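Local coordinates for DUF2235 domain-containing protein (Pseudomonas aeruginosa, PDB 4O5P) that is a type VI secretion phospholipase effector, with an alpha/beta-hydrolase-type catalytic domain that probably cleaves membrane phospholipids of target cells, at residues A[772-775]-A[781-784]; A[450-455]-A[655-660]. All coordinates share one frame; numbering follows the deposited sequence.

Contact 1: residues A[772-775]-A[781-784]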
loop_
_atom_site.group_PDB
_atom_site.type_symbol
_atom_site.label_atom_id
_atom_site.label_comp_id
_atom_site.label_asym_id
_atom_site.label_seq_id
_atom_site.Cartn_x
_atom_site.Cartn_y
_atom_site.Cartn_z
ATOM N N LEU A 772 16.171 -7.980 -22.967
ATOM C CA LEU A 772 15.482 -8.164 -21.693
ATOM C C LEU A 772 15.578 -6.905 -20.835
ATOM O O LEU A 772 14.639 -6.574 -20.114
ATOM C CB LEU A 772 16.055 -9.359 -20.940
ATOM C CG LEU A 772 15.824 -10.720 -21.601
ATOM C CD1 LEU A 772 16.582 -11.793 -20.837
ATOM C CD2 LEU A 772 14.335 -11.053 -21.673
ATOM N N ARG A 773 16.712 -6.206 -20.945
ATOM C CA ARG A 773 16.996 -5.005 -20.156
ATOM C C ARG A 773 16.474 -3.707 -20.778
ATOM O O ARG A 773 16.664 -2.624 -20.210
ATOM C CB ARG A 773 18.510 -4.861 -19.944
ATOM C CG ARG A 773 19.127 -5.869 -18.979
ATOM C CD ARG A 773 20.158 -5.197 -18.080
ATOM N NE ARG A 773 21.396 -4.929 -18.786
ATOM C CZ ARG A 773 22.030 -3.761 -18.779
ATOM N NH1 ARG A 773 21.557 -2.731 -18.085
ATOM N NH2 ARG A 773 23.151 -3.629 -19.462
ATOM N N ALA A 774 15.850 -3.811 -21.947
ATOM C CA ALA A 774 15.445 -2.630 -22.711
ATOM C C ALA A 774 14.524 -1.727 -21.905
ATOM O O ALA A 774 13.637 -2.206 -21.201
ATOM C CB ALA A 774 14.762 -3.040 -24.017
ATOM N N PHE A 775 14.733 -0.422 -22.022
ATOM C CA PHE A 775 13.824 0.546 -21.420
ATOM C C PHE A 775 12.492 0.551 -22.169
ATOM O O PHE A 775 12.441 0.914 -23.347
ATOM C CB PHE A 775 14.441 1.948 -21.460
ATOM C CG PHE A 775 15.518 2.171 -20.437
ATOM C CD1 PHE A 775 15.197 2.311 -19.087
ATOM C CD2 PHE A 775 16.840 2.273 -20.824
ATOM C CE1 PHE A 775 16.191 2.521 -18.151
ATOM C CE2 PHE A 775 17.839 2.485 -19.893
ATOM C CZ PHE A 775 17.516 2.611 -18.558
ATOM N N ASP A 781 5.324 -6.834 -19.184
ATOM C CA ASP A 781 5.658 -7.731 -20.290
ATOM C C ASP A 781 7.091 -8.280 -20.171
ATOM O O ASP A 781 7.321 -9.490 -20.330
ATOM C CB ASP A 781 5.530 -6.982 -21.621
ATOM C CG ASP A 781 4.105 -6.532 -21.932
ATOM O OD1 ASP A 781 3.199 -6.630 -21.068
ATOM O OD2 ASP A 781 3.900 -6.044 -23.066
ATOM N N LYS A 782 8.051 -7.382 -19.917
ATOM C CA LYS A 782 9.449 -7.764 -19.686
ATOM C C LYS A 782 9.627 -8.626 -18.430
ATOM O O LYS A 782 10.430 -9.567 -18.418
ATOM C CB LYS A 782 10.341 -6.511 -19.565
ATOM C CG LYS A 782 10.422 -5.653 -20.827
ATOM C CD LYS A 782 11.150 -6.375 -21.972
ATOM C CE LYS A 782 11.189 -5.509 -23.231
ATOM N NZ LYS A 782 12.029 -6.102 -24.300
ATOM N N VAL A 783 8.901 -8.291 -17.364
ATOM C CA VAL A 783 8.995 -9.051 -16.123
ATOM C C VAL A 783 8.503 -10.475 -16.386
ATOM O O VAL A 783 9.163 -11.453 -16.000
ATOM C CB VAL A 783 8.199 -8.391 -14.964
ATOM C CG1 VAL A 783 7.940 -9.397 -13.852
ATOM C CG2 VAL A 783 8.943 -7.163 -14.412
ATOM N N GLU A 784 7.369 -10.588 -17.074
ATOM C CA GLU A 784 6.839 -11.910 -17.459
ATOM C C GLU A 784 7.853 -12.671 -18.311
ATOM O O GLU A 784 8.152 -13.838 -18.040
ATOM C CB GLU A 784 5.521 -11.763 -18.228
ATOM C CG GLU A 784 4.584 -12.976 -18.164
ATOM C CD GLU A 784 5.044 -14.148 -19.018
ATOM O OE1 GLU A 784 4.530 -15.281 -18.815
ATOM O OE2 GLU A 784 5.909 -13.941 -19.903
#

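Contact 2: residues A[450-455]-A[655-660]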
loop_
_atom_site.group_PDB
_atom_site.type_symbol
_atom_site.label_atom_id
_atom_site.label_comp_id
_atom_site.label_asym_id
_atom_site.label_seq_id
_atom_site.Cartn_x
_atom_site.Cartn_y
_atom_site.Cartn_z
ATOM N N SER A 450 -14.054 19.916 9.076
ATOM C CA SER A 450 -14.365 21.294 9.433
ATOM C C SER A 450 -14.638 22.085 8.162
ATOM O O SER A 450 -14.240 21.672 7.067
ATOM C CB SER A 450 -13.212 21.920 10.218
ATOM O OG SER A 450 -12.128 22.235 9.364
ATOM N N GLU A 451 -15.326 23.216 8.279
ATOM C CA GLU A 451 -15.629 23.955 7.067
ATOM C C GLU A 451 -14.374 24.593 6.478
ATOM O O GLU A 451 -14.306 24.795 5.273
ATOM C CB GLU A 451 -16.781 24.956 7.264
ATOM C CG GLU A 451 -16.403 26.287 7.884
ATOM C CD GLU A 451 -17.558 27.291 7.839
ATOM O OE1 GLU A 451 -18.733 26.853 7.790
ATOM O OE2 GLU A 451 -17.283 28.516 7.850
ATOM N N GLU A 452 -13.371 24.887 7.306
ATOM C CA GLU A 452 -12.125 25.459 6.785
ATOM C C GLU A 452 -11.457 24.435 5.863
ATOM O O GLU A 452 -11.049 24.751 4.730
ATOM C CB GLU A 452 -11.202 25.841 7.944
ATOM C CG GLU A 452 -9.864 26.457 7.553
ATOM C CD GLU A 452 -9.041 26.894 8.782
ATOM O OE1 GLU A 452 -9.289 28.015 9.282
ATOM O OE2 GLU A 452 -8.156 26.125 9.254
ATOM N N LEU A 453 -11.388 23.195 6.346
ATOM C CA LEU A 453 -10.894 22.085 5.546
ATOM C C LEU A 453 -11.704 21.950 4.261
ATOM O O LEU A 453 -11.130 21.913 3.173
ATOM C CB LEU A 453 -10.911 20.775 6.362
ATOM C CG LEU A 453 -10.558 19.509 5.576
ATOM C CD1 LEU A 453 -9.160 19.626 4.972
ATOM C CD2 LEU A 453 -10.710 18.223 6.402
ATOM N N ALA A 454 -13.032 21.902 4.369
ATOM C CA ALA A 454 -13.854 21.775 3.165
ATOM C C ALA A 454 -13.562 22.879 2.144
ATOM O O ALA A 454 -13.460 22.626 0.952
ATOM C CB ALA A 454 -15.333 21.760 3.514
ATOM N N THR A 455 -13.425 24.104 2.626
ATOM C CA THR A 455 -13.214 25.256 1.763
ATOM C C THR A 455 -11.883 25.165 1.009
ATOM O O THR A 455 -11.817 25.402 -0.203
ATOM C CB THR A 455 -13.219 26.529 2.599
ATOM O OG1 THR A 455 -14.562 26.805 3.033
ATOM C CG2 THR A 455 -12.712 27.694 1.790
ATOM N N PHE A 655 -1.901 23.905 0.999
ATOM C CA PHE A 655 -0.543 23.322 0.971
ATOM C C PHE A 655 0.274 23.601 2.228
ATOM O O PHE A 655 1.065 22.744 2.665
ATOM C CB PHE A 655 0.237 23.740 -0.283
ATOM C CG PHE A 655 -0.268 23.078 -1.535
ATOM C CD1 PHE A 655 0.130 21.788 -1.857
ATOM C CD2 PHE A 655 -1.153 23.733 -2.371
ATOM C CE1 PHE A 655 -0.337 21.161 -3.002
ATOM C CE2 PHE A 655 -1.635 23.108 -3.526
ATOM C CZ PHE A 655 -1.222 21.819 -3.837
ATOM N N ASP A 656 0.101 24.798 2.791
ATOM C CA ASP A 656 0.731 25.159 4.069
ATOM C C ASP A 656 0.323 24.270 5.252
ATOM O O ASP A 656 1.182 23.763 5.966
ATOM C CB ASP A 656 0.388 26.600 4.433
ATOM C CG ASP A 656 1.223 27.628 3.694
ATOM O OD1 ASP A 656 1.959 27.293 2.737
ATOM O OD2 ASP A 656 1.117 28.809 4.078
ATOM N N GLU A 657 -0.989 24.101 5.454
ATOM C CA GLU A 657 -1.530 23.521 6.685
ATOM C C GLU A 657 -2.245 22.165 6.533
ATOM O O GLU A 657 -2.687 21.580 7.521
ATOM C CB GLU A 657 -2.485 24.519 7.369
ATOM C CG GLU A 657 -1.827 25.838 7.788
ATOM C CD GLU A 657 -2.773 26.730 8.574
ATOM O OE1 GLU A 657 -4.005 26.529 8.494
ATOM O OE2 GLU A 657 -2.283 27.629 9.288
ATOM N N GLN A 658 -2.363 21.655 5.310
ATOM C CA GLN A 658 -3.025 20.349 5.126
ATOM C C GLN A 658 -2.143 19.301 4.442
ATOM O O GLN A 658 -2.099 18.153 4.878
ATOM C CB GLN A 658 -4.346 20.518 4.379
ATOM C CG GLN A 658 -5.562 20.674 5.323
ATOM C CD GLN A 658 -5.648 22.028 6.013
ATOM O OE1 GLN A 658 -5.306 23.059 5.433
ATOM N NE2 GLN A 658 -6.122 22.030 7.261
ATOM N N VAL A 659 -1.413 19.722 3.410
ATOM C CA VAL A 659 -0.616 18.815 2.599
ATOM C C VAL A 659 0.724 18.503 3.253
ATOM O O VAL A 659 1.538 19.405 3.511
ATOM C CB VAL A 659 -0.403 19.372 1.175
ATOM C CG1 VAL A 659 0.547 18.467 0.367
ATOM C CG2 VAL A 659 -1.753 19.515 0.458
ATOM N N HIS A 660 0.962 17.220 3.502
ATOM C CA HIS A 660 2.224 16.786 4.114
ATOM C C HIS A 660 3.325 16.623 3.078
ATOM O O HIS A 660 3.103 16.813 1.887
ATOM C CB HIS A 660 2.052 15.490 4.914
ATOM C CG HIS A 660 1.227 15.650 6.152
ATOM N ND1 HIS A 660 -0.139 15.858 6.114
ATOM C CD2 HIS A 660 1.572 15.640 7.463
ATOM C CE1 HIS A 660 -0.597 15.957 7.353
ATOM N NE2 HIS A 660 0.423 15.833 8.189
HETATM O O HOH W 1 -6.240 24.545 9.629
#

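Contact 1: residues A[772-775]-A[781-784]
Leu772 meets Lys782 through its backbone carbonyl: Leu772 O lies 4.0 Å from Lys782 CD, a van der Waals contact with the lysine's aliphatic chain. The backbones are closest here as well, with 6.4 Å between Leu772 CA and Lys782 CA. The isobutyl group of Leu772 passes beside Lys782 and packs on Gln785 and Ile786, further along helix 779-787. At the next residue the Arg773 carbonyl accepts from Ser698 OG, holding the loop on strand 697-702. Ala774 then presents its methyl to the end of the lysine, Ala774 CB lying 4.1 Å from Lys782 NZ. Lys782 reaches the loop by its shape: CG stands beside the backbone N, the chain bends at CB-CG (chi2 -67°), and the outer part runs straight to NZ (chi3 179°, chi4 173°). That course carries the ammonium past Leu772 O to Asn771 O, with which it forms a hydrogen bond; no hydrogen bond links the two segments themselves. The lysine side chain also touches Thr776 and Val699, so it lies between the loop and strand 697-702, while its charge satisfies a carbonyl at the C-terminal end of helix 767-772. This is a short helix-loop-helix connection at the surface of the Tle1-like C-terminal region, its loop passing beside the second helix, with Lys782 of that helix reaching back to a carbonyl at the end of the first.

Contact 2: residues A[450-455]-A[655-660]
The side chains of Leu453 and Gln658 meet at a slant, and the meeting point is aliphatic: Leu453 CD1 lies 3.8 Å from Gln658 CG. The leucine reaches it with CG anti to the backbone N (chi1 174°), and its side chain also packs on Gln404 and Ile405 of helix 403-416. Gln658 bends at CB-CG (chi2 74°), presenting a methylene to the leucine while the amide is gripped at both ends, NE2 donating to Phe400 O and OE1 accepting from Arg456 NH1. Those two bonds set the rotation of the buried amide. Beside this apolar touch, two carboxylates approach from opposite segments. Glu452 comes fully extended from the first turn of its helix, and Glu452 OE2 stops 4.2 Å from Glu657 OE1. Two like charges at this range would probably repel, but water 1 sits between them and donates to both Glu452 OE2 and Glu657 OE1, the latter at 3.2 Å; a weak contact from Gln658 NE2 also reaches it. Arg456, whose NH1 forms a salt bridge with Glu657 OE1, probably offsets part of the negative charge. Ser450 is the N-cap of helix 451-463: its OG accepts from Leu453 N at 3.3 Å in a nearly straight bond (168°), which holds the turn bearing both Glu452 and Leu453. The contact joins a serine-capped helix start to the C-terminal part of helix 649-657 and the residue after it, a helix-end packing with a water-bridged acid pair in the largely helical surroundings of the Tle1-like C-terminal region.

Overall arrangement
Contacts 1 and 2 lie far apart in one chain: their centres are 42 Å from each other, their nearest atoms about 28 Å, and each centre is 24 Å from the centre of the molecule. They follow in series, contact 2 closing before contact 1 opens, and all four segments lie in, or at the very start of, the Tle1-like C-terminal region. Their scales differ. Contact 2 brings helices 451-463 and 649-657 together across some 200 residues, close to helix 403-416, whereas contact 1 joins neighbouring helices 767-772 and 779-787 beside strand 697-702. One is thus a long-range tie between helices, the other a local surface turn in a distant part of the fold.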